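Local coordinates for protein acetylxylan esterase (PDB 5BN1) that removes acetyl side groups from the xylose backbone of xylan and xylo-oligosaccharides, as an octameric serine esterase of the GDSL (SGNH) family, at residues A[1-5]-A[49-54]; A[11-17]-A[37-41]. The protein carries 1 engineered substitution. The contacts are given in a common frame with arbitrary orientation. Numbering follows the deposited sequence.

Interaction 1: residues A[1-5]-A[49-54]; sequences MKIGS and YPELGI
L52 fills the apolar centre: with chi1 t and chi2 p, its CD1 lies 3.5 Å from I3 O, 3.7 Å from G4 C and 3.7 Å from S5 N, while L52 CD2 meets M1 CG at 4.1 Å. On one flank I3 CG2 touches I54 CG2 (3.6 Å); on the Y49 side M1 SD is 4.8 Å from the ring centroid, 12° off its normal, a Met-aromatic contact. Both segments are irregular and lead into neighbouring parallel strands, 8-13 and 55-58, the second closing the beta-alpha-beta crossover through helix 37-48. After that helix the chain makes a type I turn, Y49 to L52 (L52 N to Y49 O, 2.9 Å), then an inverse gamma turn centred on G53 (I54 N to L52 O, 2.8 Å). The closest CA pair is S5-G53, 4.3 Å. There G53 N donates to S5 OG (2.8 Å, 151°); a CB on G53 would collide with that hydroxyl. Farther out, E51 OE1 forms a salt bridge with R217 of a second subunit.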
loop_
_atom_site.group_PDB
_atom_site.type_symbol
_atom_site.label_atom_id
_atom_site.label_comp_id
_atom_site.label_asym_id
_atom_site.label_seq_id
_atom_site.Cartn_x
_atom_site.Cartn_y
_atom_site.Cartn_z
ATOM N N MET A 1 -43.317 19.417 -2.737
ATOM C CA MET A 1 -41.871 19.451 -3.050
ATOM C C MET A 1 -41.724 20.489 -4.174
ATOM O O MET A 1 -42.561 20.604 -5.123
ATOM C CB MET A 1 -41.246 18.055 -3.471
ATOM C CG MET A 1 -39.734 17.855 -3.075
ATOM S SD MET A 1 -39.560 17.517 -1.330
ATOM C CE MET A 1 -41.078 17.888 -0.637
ATOM N N LYS A 2 -40.627 21.221 -4.088
ATOM C CA LYS A 2 -40.229 22.054 -5.222
ATOM C C LYS A 2 -39.683 21.306 -6.376
ATOM O O LYS A 2 -39.792 21.767 -7.514
ATOM C CB LYS A 2 -39.243 23.125 -4.726
ATOM C CG LYS A 2 -39.754 23.944 -3.554
ATOM C CD LYS A 2 -41.138 24.586 -3.497
ATOM C CE LYS A 2 -40.920 25.928 -4.007
ATOM N NZ LYS A 2 -40.483 25.567 -5.366
ATOM N N ILE A 3 -39.038 20.146 -6.180
ATOM C CA ILE A 3 -38.419 19.391 -7.223
ATOM C C ILE A 3 -39.356 18.222 -7.642
ATOM O O ILE A 3 -40.088 17.776 -6.810
ATOM C CB ILE A 3 -37.093 18.862 -6.657
ATOM C CG1 ILE A 3 -36.209 20.138 -6.365
ATOM C CG2 ILE A 3 -36.412 18.057 -7.690
ATOM C CD1 ILE A 3 -34.815 19.789 -6.043
ATOM N N GLY A 4 -39.349 17.876 -8.896
ATOM C CA GLY A 4 -40.270 16.810 -9.362
ATOM C C GLY A 4 -39.562 15.642 -9.856
ATOM O O GLY A 4 -38.448 15.675 -10.246
ATOM N N SER A 5 -40.361 14.575 -10.089
ATOM C CA SER A 5 -39.842 13.392 -10.666
ATOM C C SER A 5 -39.291 13.537 -12.028
ATOM O O SER A 5 -39.824 14.245 -12.846
ATOM C CB SER A 5 -41.018 12.343 -10.590
ATOM O OG SER A 5 -40.541 11.086 -10.370
ATOM N N TYR A 49 -39.866 9.817 0.171
ATOM C CA TYR A 49 -40.547 10.075 -1.122
ATOM C C TYR A 49 -39.972 9.282 -2.250
ATOM O O TYR A 49 -39.390 9.724 -3.191
ATOM C CB TYR A 49 -40.418 11.584 -1.426
ATOM C CG TYR A 49 -41.026 12.549 -0.437
ATOM C CD1 TYR A 49 -40.359 12.997 0.676
ATOM C CD2 TYR A 49 -42.246 13.195 -0.707
ATOM C CE1 TYR A 49 -40.872 13.938 1.576
ATOM C CE2 TYR A 49 -42.739 14.177 0.131
ATOM C CZ TYR A 49 -42.080 14.577 1.280
ATOM O OH TYR A 49 -42.598 15.622 2.086
ATOM N N PRO A 50 -40.031 7.871 -2.188
ATOM C CA PRO A 50 -39.351 7.049 -3.167
ATOM C C PRO A 50 -39.868 7.150 -4.564
ATOM O O PRO A 50 -39.126 7.003 -5.542
ATOM C CB PRO A 50 -39.573 5.601 -2.598
ATOM C CG PRO A 50 -40.678 5.787 -1.686
ATOM C CD PRO A 50 -40.652 7.132 -1.108
ATOM N N GLU A 51 -41.104 7.615 -4.618
ATOM C CA GLU A 51 -41.714 7.907 -5.916
ATOM C C GLU A 51 -41.288 9.202 -6.529
ATOM O O GLU A 51 -41.518 9.404 -7.711
ATOM C CB GLU A 51 -43.263 7.917 -5.715
ATOM C CG GLU A 51 -43.846 9.159 -5.075
ATOM C CD GLU A 51 -43.625 9.402 -3.585
ATOM O OE1 GLU A 51 -43.177 8.495 -2.886
ATOM O OE2 GLU A 51 -43.875 10.529 -3.123
ATOM N N LEU A 52 -40.533 10.019 -5.801
ATOM C CA LEU A 52 -39.935 11.201 -6.362
ATOM C C LEU A 52 -38.641 10.787 -7.033
ATOM O O LEU A 52 -37.553 10.737 -6.449
ATOM C CB LEU A 52 -39.720 12.252 -5.249
ATOM C CG LEU A 52 -39.001 13.485 -5.750
ATOM C CD1 LEU A 52 -40.049 14.306 -6.438
ATOM C CD2 LEU A 52 -38.442 14.271 -4.566
ATOM N N GLY A 53 -38.704 10.594 -8.291
ATOM C CA GLY A 53 -37.660 10.026 -9.057
ATOM C C GLY A 53 -36.669 11.045 -9.549
ATOM O O GLY A 53 -36.461 11.217 -10.729
ATOM N N ILE A 54 -35.961 11.614 -8.597
ATOM C CA ILE A 54 -34.963 12.629 -8.950
ATOM C C ILE A 54 -33.636 12.008 -9.250
ATOM O O ILE A 54 -33.292 10.952 -8.643
ATOM C CB ILE A 54 -34.813 13.701 -7.879
ATOM C CG1 ILE A 54 -34.477 13.101 -6.571
ATOM C CG2 ILE A 54 -36.082 14.497 -7.754
ATOM C CD1 ILE A 54 -33.905 14.180 -5.685
#

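Interaction 2: residues A[11-17]-A[37-41]; sequences FIGDSIT and YVAYV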
loop_
_atom_site.group_PDB
_atom_site.type_symbol
_atom_site.label_atom_id
_atom_site.label_comp_id
_atom_site.label_asym_id
_atom_site.label_seq_id
_atom_site.Cartn_x
_atom_site.Cartn_y
_atom_site.Cartn_z
ATOM N N PHE A 11 -25.616 19.450 -7.481
ATOM C CA PHE A 11 -25.025 20.192 -6.365
ATOM C C PHE A 11 -23.612 20.528 -6.745
ATOM O O PHE A 11 -22.834 19.748 -7.287
ATOM C CB PHE A 11 -24.990 19.320 -5.095
ATOM C CG PHE A 11 -26.310 19.051 -4.474
ATOM C CD1 PHE A 11 -26.731 19.814 -3.452
ATOM C CD2 PHE A 11 -27.045 17.886 -4.841
ATOM C CE1 PHE A 11 -27.931 19.588 -2.794
ATOM C CE2 PHE A 11 -28.214 17.622 -4.169
ATOM C CZ PHE A 11 -28.677 18.438 -3.179
ATOM N N ILE A 12 -23.267 21.800 -6.427
ATOM C CA ILE A 12 -21.938 22.281 -6.684
ATOM C C ILE A 12 -21.467 23.143 -5.482
ATOM O O ILE A 12 -22.254 23.744 -4.750
ATOM C CB ILE A 12 -21.737 22.935 -8.057
ATOM C CG1 ILE A 12 -20.264 23.041 -8.457
ATOM C CG2 ILE A 12 -22.503 24.258 -8.093
ATOM C CD1 ILE A 12 -19.979 23.390 -9.931
ATOM N N GLY A 13 -20.151 23.079 -5.226
ATOM C CA GLY A 13 -19.580 23.727 -4.127
ATOM C C GLY A 13 -18.165 23.195 -3.896
ATOM O O GLY A 13 -17.471 22.757 -4.791
ATOM N N ASP A 14 -17.763 23.321 -2.606
ATOM C CA ASP A 14 -16.402 22.965 -2.111
ATOM C C ASP A 14 -16.389 21.599 -1.400
ATOM O O ASP A 14 -17.218 20.793 -1.678
ATOM C CB ASP A 14 -15.913 24.142 -1.291
ATOM C CG ASP A 14 -16.792 24.466 -0.167
ATOM O OD1 ASP A 14 -17.482 23.574 0.379
ATOM O OD2 ASP A 14 -16.926 25.648 0.188
ATOM N N SER A 15 -15.450 21.454 -0.471
ATOM C CA SER A 15 -15.396 20.153 0.229
ATOM C C SER A 15 -16.646 19.766 0.949
ATOM O O SER A 15 -16.969 18.583 1.075
ATOM C CB SER A 15 -14.275 20.088 1.276
ATOM O OG SER A 15 -14.439 21.170 2.216
ATOM N N ILE A 16 -17.423 20.698 1.426
ATOM C CA ILE A 16 -18.665 20.417 2.200
ATOM C C ILE A 16 -19.600 19.671 1.283
ATOM O O ILE A 16 -20.382 18.836 1.734
ATOM C CB ILE A 16 -19.250 21.701 2.844
ATOM C CG1 ILE A 16 -18.202 22.429 3.669
ATOM C CG2 ILE A 16 -20.487 21.310 3.685
ATOM C CD1 ILE A 16 -17.519 21.648 4.737
ATOM N N THR A 17 -19.627 20.083 0.017
ATOM C CA THR A 17 -20.423 19.489 -1.017
ATOM C C THR A 17 -19.783 18.169 -1.495
ATOM O O THR A 17 -20.469 17.127 -1.560
ATOM C CB THR A 17 -20.751 20.493 -2.164
ATOM O OG1 THR A 17 -21.434 21.565 -1.556
ATOM C CG2 THR A 17 -21.623 19.827 -3.243
ATOM N N TYR A 37 -23.772 15.869 3.194
ATOM C CA TYR A 37 -25.178 16.340 3.167
ATOM C C TYR A 37 -25.850 15.994 1.812
ATOM O O TYR A 37 -27.042 15.755 1.851
ATOM C CB TYR A 37 -25.367 17.852 3.467
ATOM C CG TYR A 37 -25.009 18.834 2.374
ATOM C CD1 TYR A 37 -23.707 19.265 2.118
ATOM C CD2 TYR A 37 -25.995 19.236 1.459
ATOM C CE1 TYR A 37 -23.368 20.110 1.055
ATOM C CE2 TYR A 37 -25.649 20.077 0.417
ATOM C CZ TYR A 37 -24.390 20.493 0.203
ATOM O OH TYR A 37 -24.022 21.317 -0.901
ATOM N N VAL A 38 -25.126 15.999 0.706
ATOM C CA VAL A 38 -25.739 15.622 -0.570
ATOM C C VAL A 38 -26.323 14.188 -0.503
ATOM O O VAL A 38 -27.453 13.962 -0.778
ATOM C CB VAL A 38 -24.781 15.803 -1.704
ATOM C CG1 VAL A 38 -25.360 15.278 -3.038
ATOM C CG2 VAL A 38 -24.400 17.290 -1.870
ATOM N N ALA A 39 -25.488 13.292 -0.011
ATOM C CA ALA A 39 -25.959 11.942 0.094
ATOM C C ALA A 39 -27.111 11.845 1.044
ATOM O O ALA A 39 -28.014 11.000 0.820
ATOM C CB ALA A 39 -24.821 11.024 0.529
ATOM N N TYR A 40 -27.063 12.543 2.161
ATOM C CA TYR A 40 -28.116 12.494 3.137
ATOM C C TYR A 40 -29.453 13.012 2.595
ATOM O O TYR A 40 -30.524 12.484 2.858
ATOM C CB TYR A 40 -27.767 13.180 4.443
ATOM C CG TYR A 40 -26.552 12.692 5.177
ATOM C CD1 TYR A 40 -26.013 11.490 4.876
ATOM C CD2 TYR A 40 -26.070 13.389 6.191
ATOM C CE1 TYR A 40 -24.840 11.053 5.544
ATOM C CE2 TYR A 40 -24.892 13.005 6.869
ATOM C CZ TYR A 40 -24.332 11.849 6.548
ATOM O OH TYR A 40 -23.184 11.374 7.253
ATOM N N VAL A 41 -29.360 14.116 1.820
ATOM C CA VAL A 41 -30.533 14.620 1.153
ATOM C C VAL A 41 -31.140 13.561 0.238
ATOM O O VAL A 41 -32.360 13.339 0.285
ATOM C CB VAL A 41 -30.152 15.941 0.392
ATOM C CG1 VAL A 41 -31.221 16.252 -0.659
ATOM C CG2 VAL A 41 -29.883 17.129 1.328
HETATM O O HOH W 1 -24.914 22.883 -3.126
HETATM O O HOH W 2 -22.060 16.487 0.498
#
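This is a buried helix-on-sheet contact in the core of the alpha/beta fold: helix 37-41 runs nearly antiparallel to strand 11-13, at 165° with axes 10.9 Å apart, and also packs against the short helix that begins at S15. F11, its CA-to-CB bond pointing toward the helix, and Y37 bury the largest areas. V38 CG2 makes a CH-pi contact over one face of the F11 ring, 3.9 Å from the centroid, and V38 CG1 touches F11 CD2 at 3.6 Å. One turn on, V41 CG1 reaches F11 CZ (4.2 Å), while the Y37 ring meets that of F11 obliquely, centroids 5.9 Å apart. The p rotamer of Y37 carries its ring to I16 and T17 at the start of the helix, where I16 CG2 lies 4.1 Å from Y37 CE1 and T17 OG1 2.7 Å from Y37 OH. Two waters complete the seam: water 1 links I12 O to Y37 OH, and water 2 donates to I16 O and T17 O while accepting from V38 N. The bend itself is ordered by D14 as N-cap, its OD1 accepting from I16 N (3.1 Å), and by G13, whose backbone angles call for glycine. Hydrogen-bonded to H194, S15 follows as the inferred nucleophile: G13, D14 and S15 are the G-D-S of the motif that names GDSL esterases, here followed by I16.

Overall arrangement
Helix 37-48 joins the two contacts: its first turn enters interaction 2, and the loop leaving it enters interaction 1, so the former is nested within the chain loop that the latter closes. They do not touch; centres are 18 Å apart and nearest atoms about 6 Å. The centre of interaction 2, about 6 Å from that of the chain, lies near the C-terminal end of strand 8-13, where I16's side chain is about 4 Å from that of H194 and about 7 Å from that of D191, the inferred charge-relay residues. The centre of interaction 1 is about 20 Å from that of the chain, away from the catalytic site, where its segments lead into strands 8-13 and 55-58. Both touch another subunit, interaction 2 through Y40.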